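Local coordinates for protein UDP-N-Acetylenolpyruvylglucosamine Reductase (Thermus caldophilus, PDB 2GQU) that probably reduces UDP-N-acetylenolpyruvylglucosamine to UDP-N-acetylmuramate with NADPH and an FAD cofactor, a step in building the bacterial cell wall, at residues 199-204 with 258-263; 216-221 with 252-257; 76-81 with 163-168. One frame throughout, in Å; residues are numbered along the deposited sequence.

Contact 1 (199-204 with 258-263); sequences CAFKNP and LPLELE. With EPU (uridine-diphosphate-2(N-acetylglucosaminyl) butyric acid), chain C.
A chi1 of 40° sets CG of Lys202 between its own backbone N and carbonyl carbon, and bends at chi3 and chi4 fold the long chain back until NZ donates to Leu262 O at 3.0 Å, tilted out of the carbonyl plane. Glu263 is stretched instead: CG anti to the backbone N (chi1 171°) and an extended chain carry its carboxylate to the bound ligand EPU, where OE1 lies 2.6 Å from O2E. The two loops meet in a single bridge at Phe201 and Leu262. Beside it Lys202 N donates to Glu261 O at 2.9 Å, and Glu263 N to Ala200 O at 2.6 Å. A flat aromatic suits the buried Phe201: Leu260 CD1 sits over one ring face, Glu261 O lies at the edge, and Ile213 and Val251 from two helices pack against it. Leu260 CD2 reaches on to Pro204 CG, 3.8 Å away. With an alanine at Lys202, Leu262 O would probably lose its ammonium partner, and Glu261 CB the aliphatic chain beside it. Cys199 gives its backbone N to O1E of EPU at 2.8 Å, and Glu263 OE2 forms a salt bridge with Arg152, a likely active-site residue. SG of Cys199 lies 3.6 Å from EPU C3E, while Glu263 is at the ligand carboxylate, consistent with the thiol's likely role as proton donor.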
# COMPACT_ATOMS: atom_id res chain seq x y z
N CYS A 199 -1.72 -9.11 -3.47
CA CYS A 199 -1.25 -10.43 -3.05
C CYS A 199 -1.39 -10.62 -1.55
O CYS A 199 -0.84 -9.84 -0.78
CB CYS A 199 0.21 -10.63 -3.45
SG CYS A 199 0.38 -11.06 -5.17
N ALA A 200 -2.13 -11.65 -1.15
CA ALA A 200 -2.31 -11.92 0.28
C ALA A 200 -1.04 -12.43 0.95
O ALA A 200 -0.77 -12.08 2.10
CB ALA A 200 -3.46 -12.92 0.48
N PHE A 201 -0.29 -13.28 0.25
CA PHE A 201 0.89 -13.92 0.81
C PHE A 201 2.16 -13.39 0.16
O PHE A 201 2.20 -13.11 -1.03
CB PHE A 201 0.80 -15.45 0.67
CG PHE A 201 -0.43 -16.05 1.32
CD1 PHE A 201 -1.56 -16.37 0.58
CD2 PHE A 201 -0.44 -16.29 2.70
CE1 PHE A 201 -2.69 -16.90 1.20
CE2 PHE A 201 -1.56 -16.82 3.32
CZ PHE A 201 -2.68 -17.13 2.58
N LYS A 202 3.22 -13.27 0.96
CA LYS A 202 4.52 -12.96 0.37
C LYS A 202 5.04 -14.18 -0.39
O LYS A 202 4.73 -15.31 -0.05
CB LYS A 202 5.51 -12.53 1.44
CG LYS A 202 5.45 -13.30 2.74
CD LYS A 202 6.54 -12.84 3.73
CE LYS A 202 6.62 -11.32 3.88
NZ LYS A 202 5.52 -10.77 4.72
N ASN A 203 5.84 -13.94 -1.44
CA ASN A 203 6.46 -15.05 -2.17
C ASN A 203 7.62 -15.61 -1.38
O ASN A 203 8.46 -14.83 -0.92
CB ASN A 203 7.03 -14.59 -3.51
CG ASN A 203 5.98 -14.33 -4.55
OD1 ASN A 203 4.87 -14.88 -4.51
ND2 ASN A 203 6.33 -13.50 -5.54
N PRO A 204 7.68 -16.95 -1.21
CA PRO A 204 8.96 -17.51 -0.74
C PRO A 204 10.04 -17.16 -1.77
O PRO A 204 9.74 -17.07 -2.96
CB PRO A 204 8.70 -19.02 -0.72
CG PRO A 204 7.20 -19.18 -0.73
CD PRO A 204 6.65 -17.98 -1.42
N LEU A 258 -0.09 -25.00 2.69
CA LEU A 258 1.16 -24.37 2.24
C LEU A 258 1.72 -23.46 3.34
O LEU A 258 0.98 -22.66 3.91
CB LEU A 258 0.92 -23.53 0.97
CG LEU A 258 0.62 -24.21 -0.37
CD1 LEU A 258 -0.00 -23.22 -1.34
CD2 LEU A 258 1.86 -24.86 -0.96
N PRO A 259 3.01 -23.62 3.67
CA PRO A 259 3.66 -22.76 4.68
C PRO A 259 3.94 -21.36 4.13
O PRO A 259 5.09 -20.98 3.85
CB PRO A 259 4.95 -23.52 5.01
CG PRO A 259 5.24 -24.32 3.78
CD PRO A 259 3.92 -24.64 3.13
N LEU A 260 2.86 -20.58 3.98
CA LEU A 260 2.97 -19.23 3.45
C LEU A 260 2.71 -18.21 4.55
O LEU A 260 1.86 -18.45 5.42
CB LEU A 260 1.97 -19.03 2.30
CG LEU A 260 2.26 -19.79 1.00
CD1 LEU A 260 1.09 -19.66 0.04
CD2 LEU A 260 3.57 -19.32 0.33
N GLU A 261 3.41 -17.08 4.49
CA GLU A 261 3.20 -15.98 5.43
C GLU A 261 2.45 -14.84 4.72
O GLU A 261 2.66 -14.59 3.53
CB GLU A 261 4.54 -15.45 5.97
CG GLU A 261 5.34 -16.43 6.88
CD GLU A 261 4.61 -16.82 8.17
OE1 GLU A 261 4.00 -15.93 8.83
OE2 GLU A 261 4.64 -18.02 8.54
N LEU A 262 1.58 -14.16 5.47
CA LEU A 262 0.84 -13.02 4.93
C LEU A 262 1.73 -11.86 4.50
O LEU A 262 2.67 -11.50 5.20
CB LEU A 262 -0.16 -12.50 5.95
CG LEU A 262 -1.51 -13.20 6.07
CD1 LEU A 262 -2.38 -12.47 7.10
CD2 LEU A 262 -2.21 -13.25 4.72
N GLU A 263 1.41 -11.26 3.35
CA GLU A 263 1.96 -9.94 3.00
C GLU A 263 1.11 -8.83 3.62
O GLU A 263 1.64 -7.81 4.04
CB GLU A 263 2.09 -9.74 1.47
CG GLU A 263 2.47 -8.29 1.05
CD GLU A 263 2.74 -8.14 -0.44
OE1 GLU A 263 2.23 -7.18 -1.07
OE2 GLU A 263 3.50 -8.96 -0.99
N1U EPU C . 0.62 -17.78 -12.22
C2U EPU C . -0.01 -19.05 -12.11
N3U EPU C . -1.08 -19.20 -11.32
C4U EPU C . -1.55 -18.21 -10.55
C5U EPU C . -0.94 -16.96 -10.54
C6U EPU C . 0.18 -16.76 -11.33
O2U EPU C . 0.36 -20.00 -12.83
O4U EPU C . -2.55 -18.40 -9.83
C1D EPU C . 2.00 -17.73 -12.70
C2D EPU C . 1.97 -16.60 -13.73
O2D EPU C . 1.47 -17.06 -14.99
C3D EPU C . 3.41 -16.16 -13.80
C4D EPU C . 4.01 -16.59 -12.47
O4D EPU C . 3.04 -17.40 -11.78
O3D EPU C . 4.04 -16.86 -14.88
C5D EPU C . 4.33 -15.38 -11.61
O5D EPU C . 3.11 -14.64 -11.44
PA EPU C . 3.12 -13.03 -11.42
O1A EPU C . 3.85 -12.53 -12.64
O2A EPU C . 1.73 -12.53 -11.13
O3A EPU C . 4.06 -12.71 -10.14
PB EPU C . 3.81 -13.08 -8.59
O1B EPU C . 5.12 -13.58 -8.04
O2B EPU C . 2.55 -13.91 -8.40
C1 EPU C . 4.59 -10.71 -7.82
C2 EPU C . 4.24 -9.70 -6.73
C3 EPU C . 3.11 -8.80 -7.20
C4 EPU C . 3.61 -8.03 -8.42
C5 EPU C . 4.02 -9.01 -9.53
C6 EPU C . 4.73 -8.30 -10.68
C7 EPU C . 5.08 -10.44 -4.62
C8 EPU C . 4.85 -11.06 -3.29
N2 EPU C . 4.02 -10.35 -5.44
O1 EPU C . 3.51 -11.62 -7.99
O3 EPU C . 2.86 -7.90 -6.14
O4 EPU C . 2.61 -7.14 -8.90
O5 EPU C . 4.91 -10.02 -9.03
O6 EPU C . 6.12 -8.11 -10.34
O7 EPU C . 6.19 -10.03 -4.92
C1E EPU C . 1.37 -7.44 -4.31
O1E EPU C . 0.26 -7.22 -3.79
O2E EPU C . 2.45 -7.39 -3.68
C2E EPU C . 1.49 -7.73 -5.72
C3E EPU C . 0.45 -7.79 -6.56
O HOH W 1 3.04 -11.68 -3.04
O HOH W 2 5.27 -16.93 2.36

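Contact 2 (216-221 with 252-257); sequences RGLKGL and RRVQEE. With EPU (uridine-diphosphate-2(N-acetylglucosaminyl) butyric acid), chain C.
Leu218 and Val254 bring the two backbones nearest, their CA atoms 7.4 Å apart, too wide for backbone-to-backbone bonds, so side chains of 216-221 reach across. The 216-221 segment leaves helix 209-215 through a Schellman motif, in which Gly217 takes a positive phi (75°), and then makes a type II turn from Leu218 to Leu221, closed by Leu221 N donating to Leu218 O. Gly220 stands at the third position of that turn, where phi is 92° and a CB would press on the preceding carbonyl O. The facing segment, 252-257, belongs to helix 244-257, which offers Arg253, Val254 and Glu257 to the turn.

Leu218 is the apolar centre: its CD1 lies 4.2 Å from Glu257 CB and 4.4 Å from Val254 CG2, and both Leu218 and Val254 also rest on Ile228 of strand 226-228. Leucine's branched tip suits this reach from turn to helix. Towards the surface, Leu221 CD1 meets Arg253 NH1 at 3.9 Å, the two side chains crossing at about a right angle. Lys219 of the same turn gives EPU O4U a weak hydrogen bond from NZ (3.4 Å), reaching the uracil. At the other end Arg216, its chain bent at chi2 (-50°), brings NH1 to Glu257 O at 2.8 Å, at the guanidinium edge; the bond is bent and weak. One water accepts from the same NH1 and donates to Glu257 OE1, so it links the opposite charges, which do not touch directly. The exposed polar rim thus has one weak bond and a water bridge, beside Leu218's apolar contacts.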
# COMPACT_ATOMS: atom_id res chain seq x y z
N ARG A 216 -2.00 -26.35 -6.02
CA ARG A 216 -2.68 -27.09 -4.95
C ARG A 216 -4.19 -27.08 -5.16
O ARG A 216 -4.93 -27.63 -4.34
CB ARG A 216 -2.32 -26.52 -3.57
CG ARG A 216 -0.85 -26.66 -3.18
CD ARG A 216 -0.33 -28.10 -3.37
NE ARG A 216 1.05 -28.18 -2.91
CZ ARG A 216 1.41 -28.26 -1.63
NH1 ARG A 216 0.49 -28.29 -0.67
NH2 ARG A 216 2.69 -28.29 -1.31
N GLY A 217 -4.65 -26.45 -6.25
CA GLY A 217 -6.07 -26.46 -6.63
C GLY A 217 -6.96 -25.57 -5.78
O GLY A 217 -8.19 -25.73 -5.75
N LEU A 218 -6.36 -24.62 -5.08
CA LEU A 218 -7.12 -23.83 -4.12
C LEU A 218 -7.88 -22.65 -4.73
O LEU A 218 -8.72 -22.05 -4.06
CB LEU A 218 -6.20 -23.35 -2.98
CG LEU A 218 -5.46 -24.48 -2.26
CD1 LEU A 218 -4.50 -23.92 -1.19
CD2 LEU A 218 -6.42 -25.53 -1.64
N LYS A 219 -7.60 -22.31 -6.00
CA LYS A 219 -8.35 -21.26 -6.66
C LYS A 219 -9.83 -21.62 -6.63
O LYS A 219 -10.19 -22.78 -6.80
CB LYS A 219 -7.85 -21.03 -8.09
CG LYS A 219 -6.40 -20.58 -8.13
CD LYS A 219 -5.81 -20.64 -9.53
CE LYS A 219 -5.97 -19.34 -10.28
NZ LYS A 219 -5.31 -19.41 -11.62
N GLY A 220 -10.67 -20.63 -6.36
CA GLY A 220 -12.12 -20.86 -6.34
C GLY A 220 -12.71 -21.23 -4.99
O GLY A 220 -13.94 -21.19 -4.81
N LEU A 221 -11.87 -21.59 -4.03
CA LEU A 221 -12.37 -21.90 -2.69
C LEU A 221 -12.94 -20.65 -2.04
O LEU A 221 -12.39 -19.55 -2.20
CB LEU A 221 -11.29 -22.52 -1.81
CG LEU A 221 -11.01 -24.01 -2.05
CD1 LEU A 221 -9.95 -24.45 -1.08
CD2 LEU A 221 -12.26 -24.87 -1.88
N ARG A 252 -6.36 -19.12 6.65
CA ARG A 252 -6.00 -20.31 7.43
C ARG A 252 -6.13 -21.59 6.58
O ARG A 252 -5.27 -22.49 6.64
CB ARG A 252 -6.80 -20.40 8.73
CG ARG A 252 -6.37 -19.41 9.86
CD ARG A 252 -6.95 -19.76 11.24
NE ARG A 252 -8.39 -20.06 11.22
CZ ARG A 252 -9.38 -19.16 11.27
NH1 ARG A 252 -9.11 -17.86 11.34
NH2 ARG A 252 -10.64 -19.57 11.23
N ARG A 253 -7.17 -21.66 5.76
CA ARG A 253 -7.33 -22.80 4.82
C ARG A 253 -6.11 -22.97 3.91
O ARG A 253 -5.62 -24.09 3.71
CB ARG A 253 -8.64 -22.69 4.01
CG ARG A 253 -9.96 -22.82 4.86
CD ARG A 253 -10.30 -24.29 5.23
NE ARG A 253 -10.37 -25.14 4.04
CZ ARG A 253 -11.42 -25.24 3.21
NH1 ARG A 253 -11.36 -26.04 2.16
NH2 ARG A 253 -12.54 -24.55 3.44
N VAL A 254 -5.59 -21.86 3.37
CA VAL A 254 -4.40 -21.90 2.53
C VAL A 254 -3.20 -22.35 3.37
O VAL A 254 -2.46 -23.23 2.96
CB VAL A 254 -4.11 -20.53 1.89
CG1 VAL A 254 -2.71 -20.52 1.19
CG2 VAL A 254 -5.21 -20.18 0.92
N GLN A 255 -3.06 -21.78 4.56
CA GLN A 255 -1.92 -22.09 5.41
C GLN A 255 -1.93 -23.55 5.93
O GLN A 255 -0.88 -24.09 6.29
CB GLN A 255 -1.82 -21.07 6.54
CG GLN A 255 -1.53 -19.66 6.01
CD GLN A 255 -1.43 -18.64 7.12
OE1 GLN A 255 -2.19 -18.67 8.07
NE2 GLN A 255 -0.47 -17.72 6.99
N GLU A 256 -3.09 -24.19 5.93
CA GLU A 256 -3.14 -25.63 6.26
C GLU A 256 -2.42 -26.45 5.18
O GLU A 256 -1.88 -27.52 5.48
CB GLU A 256 -4.59 -26.09 6.44
CG GLU A 256 -4.80 -27.52 6.88
CD GLU A 256 -6.24 -27.79 7.28
OE1 GLU A 256 -6.78 -27.03 8.12
OE2 GLU A 256 -6.82 -28.77 6.77
N GLU A 257 -2.41 -25.94 3.95
CA GLU A 257 -1.85 -26.68 2.81
C GLU A 257 -0.43 -26.27 2.43
O GLU A 257 0.33 -27.08 1.88
CB GLU A 257 -2.75 -26.53 1.57
CG GLU A 257 -4.18 -27.01 1.80
CD GLU A 257 -4.22 -28.47 2.16
OE1 GLU A 257 -3.69 -29.29 1.39
OE2 GLU A 257 -4.79 -28.81 3.20
N1U EPU C . 0.62 -17.78 -12.22
C2U EPU C . -0.01 -19.05 -12.11
N3U EPU C . -1.08 -19.20 -11.32
C4U EPU C . -1.55 -18.21 -10.55
C5U EPU C . -0.94 -16.96 -10.54
C6U EPU C . 0.18 -16.76 -11.33
O2U EPU C . 0.36 -20.00 -12.83
O4U EPU C . -2.55 -18.40 -9.83
C1D EPU C . 2.00 -17.73 -12.70
C2D EPU C . 1.97 -16.60 -13.73
O2D EPU C . 1.47 -17.06 -14.99
C3D EPU C . 3.41 -16.16 -13.80
C4D EPU C . 4.01 -16.59 -12.47
O4D EPU C . 3.04 -17.40 -11.78
O3D EPU C . 4.04 -16.86 -14.88
C5D EPU C . 4.33 -15.38 -11.61
O5D EPU C . 3.11 -14.64 -11.44
PA EPU C . 3.12 -13.03 -11.42
O1A EPU C . 3.85 -12.53 -12.64
O2A EPU C . 1.73 -12.53 -11.13
O3A EPU C . 4.06 -12.71 -10.14
PB EPU C . 3.81 -13.08 -8.59
O1B EPU C . 5.12 -13.58 -8.04
O2B EPU C . 2.55 -13.91 -8.40
C1 EPU C . 4.59 -10.71 -7.82
C2 EPU C . 4.24 -9.70 -6.73
C3 EPU C . 3.11 -8.80 -7.20
C4 EPU C . 3.61 -8.03 -8.42
C5 EPU C . 4.02 -9.01 -9.53
C6 EPU C . 4.73 -8.30 -10.68
C7 EPU C . 5.08 -10.44 -4.62
C8 EPU C . 4.85 -11.06 -3.29
N2 EPU C . 4.02 -10.35 -5.44
O1 EPU C . 3.51 -11.62 -7.99
O3 EPU C . 2.86 -7.90 -6.14
O4 EPU C . 2.61 -7.14 -8.90
O5 EPU C . 4.91 -10.02 -9.03
O6 EPU C . 6.12 -8.11 -10.34
O7 EPU C . 6.19 -10.03 -4.92
C1E EPU C . 1.37 -7.44 -4.31
O1E EPU C . 0.26 -7.22 -3.79
O2E EPU C . 2.45 -7.39 -3.68
C2E EPU C . 1.49 -7.73 -5.72
C3E EPU C . 0.45 -7.79 -6.56
O HOH W 3 -2.48 -29.21 -1.09

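Contact 3 (76-81 with 163-168); sequences GWVGAG and TRVRLK
Val78 and Val165 form the hydrogen-bonded pair of an antiparallel strand pairing, 77-79 against 161-171, within the sheet of an FAD-binding domain of the PCMH clan. This is the tight part. Val78 N donates to Val165 O at 2.7 Å and Val165 N returns to Val78 O at 2.8 Å, while Val78 CB meets Val165 CG2 on the face covered by Val109 of helix 109-114; beta-branched valines suit an extended, buried strand. At Gly79 the strands stand 4.2 Å apart, CA to CA of Arg164, and the absent side chain leaves Arg164 CG to lie on Gly79 CA; the guanidinium leaves for salt bridges with Glu132 and Glu68. Ala80 N then donates to Thr163 O from above the carbonyl plane, its small side chain about 4 Å from the bound FAD. The solvent side, at Gly76, Trp77 and Arg166, has a water in place of a direct backbone bond, between Leu167 N and Gly76 O. There the Arg166 guanidinium makes an off-centre cation-pi contact, CZ 5.0 Å from the centroid of the Trp77 five-membered ring, planes 80° apart, yet its CG lies closely over the indole, 3.4 Å from the six-membered centroid.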
# COMPACT_ATOMS: atom_id res chain seq x y z
N GLY A 76 10.34 18.50 -7.06
CA GLY A 76 10.50 19.01 -5.70
C GLY A 76 10.01 18.01 -4.70
O GLY A 76 10.27 16.80 -4.83
N TRP A 77 9.31 18.50 -3.68
CA TRP A 77 8.72 17.62 -2.67
C TRP A 77 7.35 17.11 -3.06
O TRP A 77 6.52 17.84 -3.65
CB TRP A 77 8.68 18.32 -1.30
CG TRP A 77 10.06 18.44 -0.70
CD1 TRP A 77 10.96 19.46 -0.89
CD2 TRP A 77 10.71 17.48 0.13
NE1 TRP A 77 12.12 19.20 -0.19
CE2 TRP A 77 12.00 17.98 0.43
CE3 TRP A 77 10.34 16.22 0.66
CZ2 TRP A 77 12.90 17.30 1.25
CZ3 TRP A 77 11.23 15.54 1.46
CH2 TRP A 77 12.50 16.09 1.76
N VAL A 78 7.13 15.85 -2.69
CA VAL A 78 5.91 15.15 -3.02
C VAL A 78 5.27 14.68 -1.73
O VAL A 78 5.86 13.88 -0.99
CB VAL A 78 6.22 13.91 -3.92
CG1 VAL A 78 5.00 13.03 -4.08
CG2 VAL A 78 6.76 14.36 -5.29
N GLY A 79 4.06 15.18 -1.46
CA GLY A 79 3.36 14.84 -0.22
C GLY A 79 3.05 13.36 -0.13
O GLY A 79 2.71 12.71 -1.14
N ALA A 80 3.17 12.80 1.07
CA ALA A 80 3.00 11.35 1.26
C ALA A 80 1.56 10.87 1.07
O ALA A 80 1.32 9.67 0.87
CB ALA A 80 3.52 10.92 2.63
N GLY A 81 0.61 11.79 1.15
CA GLY A 81 -0.79 11.47 0.91
C GLY A 81 -1.16 11.40 -0.57
O GLY A 81 -2.27 10.99 -0.92
N THR A 163 5.83 11.82 5.62
CA THR A 163 5.01 13.01 5.32
C THR A 163 5.23 13.59 3.92
O THR A 163 4.31 14.15 3.32
CB THR A 163 5.26 14.11 6.37
OG1 THR A 163 6.67 14.28 6.55
CG2 THR A 163 4.63 13.71 7.70
N ARG A 164 6.43 13.43 3.38
CA ARG A 164 6.80 13.97 2.08
C ARG A 164 8.05 13.25 1.60
O ARG A 164 8.85 12.77 2.42
CB ARG A 164 7.09 15.48 2.18
CG ARG A 164 5.98 16.42 1.85
CD ARG A 164 6.29 17.85 2.41
NE ARG A 164 5.12 18.45 3.03
CZ ARG A 164 4.92 18.52 4.34
NH1 ARG A 164 5.83 18.05 5.16
NH2 ARG A 164 3.82 19.07 4.83
N VAL A 165 8.23 13.18 0.28
CA VAL A 165 9.44 12.58 -0.31
C VAL A 165 9.98 13.44 -1.44
O VAL A 165 9.26 14.28 -1.98
CB VAL A 165 9.19 11.14 -0.87
CG1 VAL A 165 8.63 10.20 0.22
CG2 VAL A 165 8.29 11.19 -2.09
N ARG A 166 11.26 13.23 -1.74
CA ARG A 166 11.86 13.70 -2.99
C ARG A 166 12.14 12.47 -3.84
O ARG A 166 12.74 11.49 -3.39
CB ARG A 166 13.17 14.44 -2.73
CG ARG A 166 13.05 15.72 -1.98
CD ARG A 166 14.35 16.46 -2.14
NE ARG A 166 14.53 16.80 -3.55
CZ ARG A 166 14.34 18.01 -4.07
NH1 ARG A 166 14.06 19.04 -3.29
NH2 ARG A 166 14.49 18.21 -5.38
N LEU A 167 11.69 12.51 -5.08
CA LEU A 167 11.84 11.39 -5.98
C LEU A 167 13.14 11.46 -6.77
O LEU A 167 13.63 12.56 -7.07
CB LEU A 167 10.64 11.31 -6.93
CG LEU A 167 9.27 11.09 -6.27
CD1 LEU A 167 8.14 11.25 -7.28
CD2 LEU A 167 9.18 9.72 -5.58
N LYS A 168 13.65 10.29 -7.15
CA LYS A 168 14.83 10.15 -7.99
C LYS A 168 14.38 9.86 -9.41
O LYS A 168 14.03 8.73 -9.74
CB LYS A 168 15.69 8.99 -7.45
CG LYS A 168 17.06 8.85 -8.10
CD LYS A 168 17.92 7.82 -7.32
CE LYS A 168 17.81 6.41 -7.89
NZ LYS A 168 18.14 5.34 -6.88
O HOH W 4 10.88 14.84 -6.46

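Overall arrangement
Contacts 1 and 2 are neighbours, centres 12 Å apart, with contact 2 nested along the chain inside the loop that contact 1 closes. They touch: Phe201 CE1 packs on Val254 CG1 at 3.6 Å, and Leu260 O probably accepts from Gln255 NE2 at 2.9 Å. Both reach EPU at different ends, contact 1 at the carboxylate of the three-carbon arm and a phosphate oxygen, and contact 2 through a weak bond from Lys219 NZ to the uracil O4U. Contact 3 lies on the other side of the chain's centre, about 30 Å from contact 1 and 40 Å from contact 2 between centres. FAD spans that divide, with Ala80 of contact 3 and Glu263 of contact 1 each about 4 Å from it.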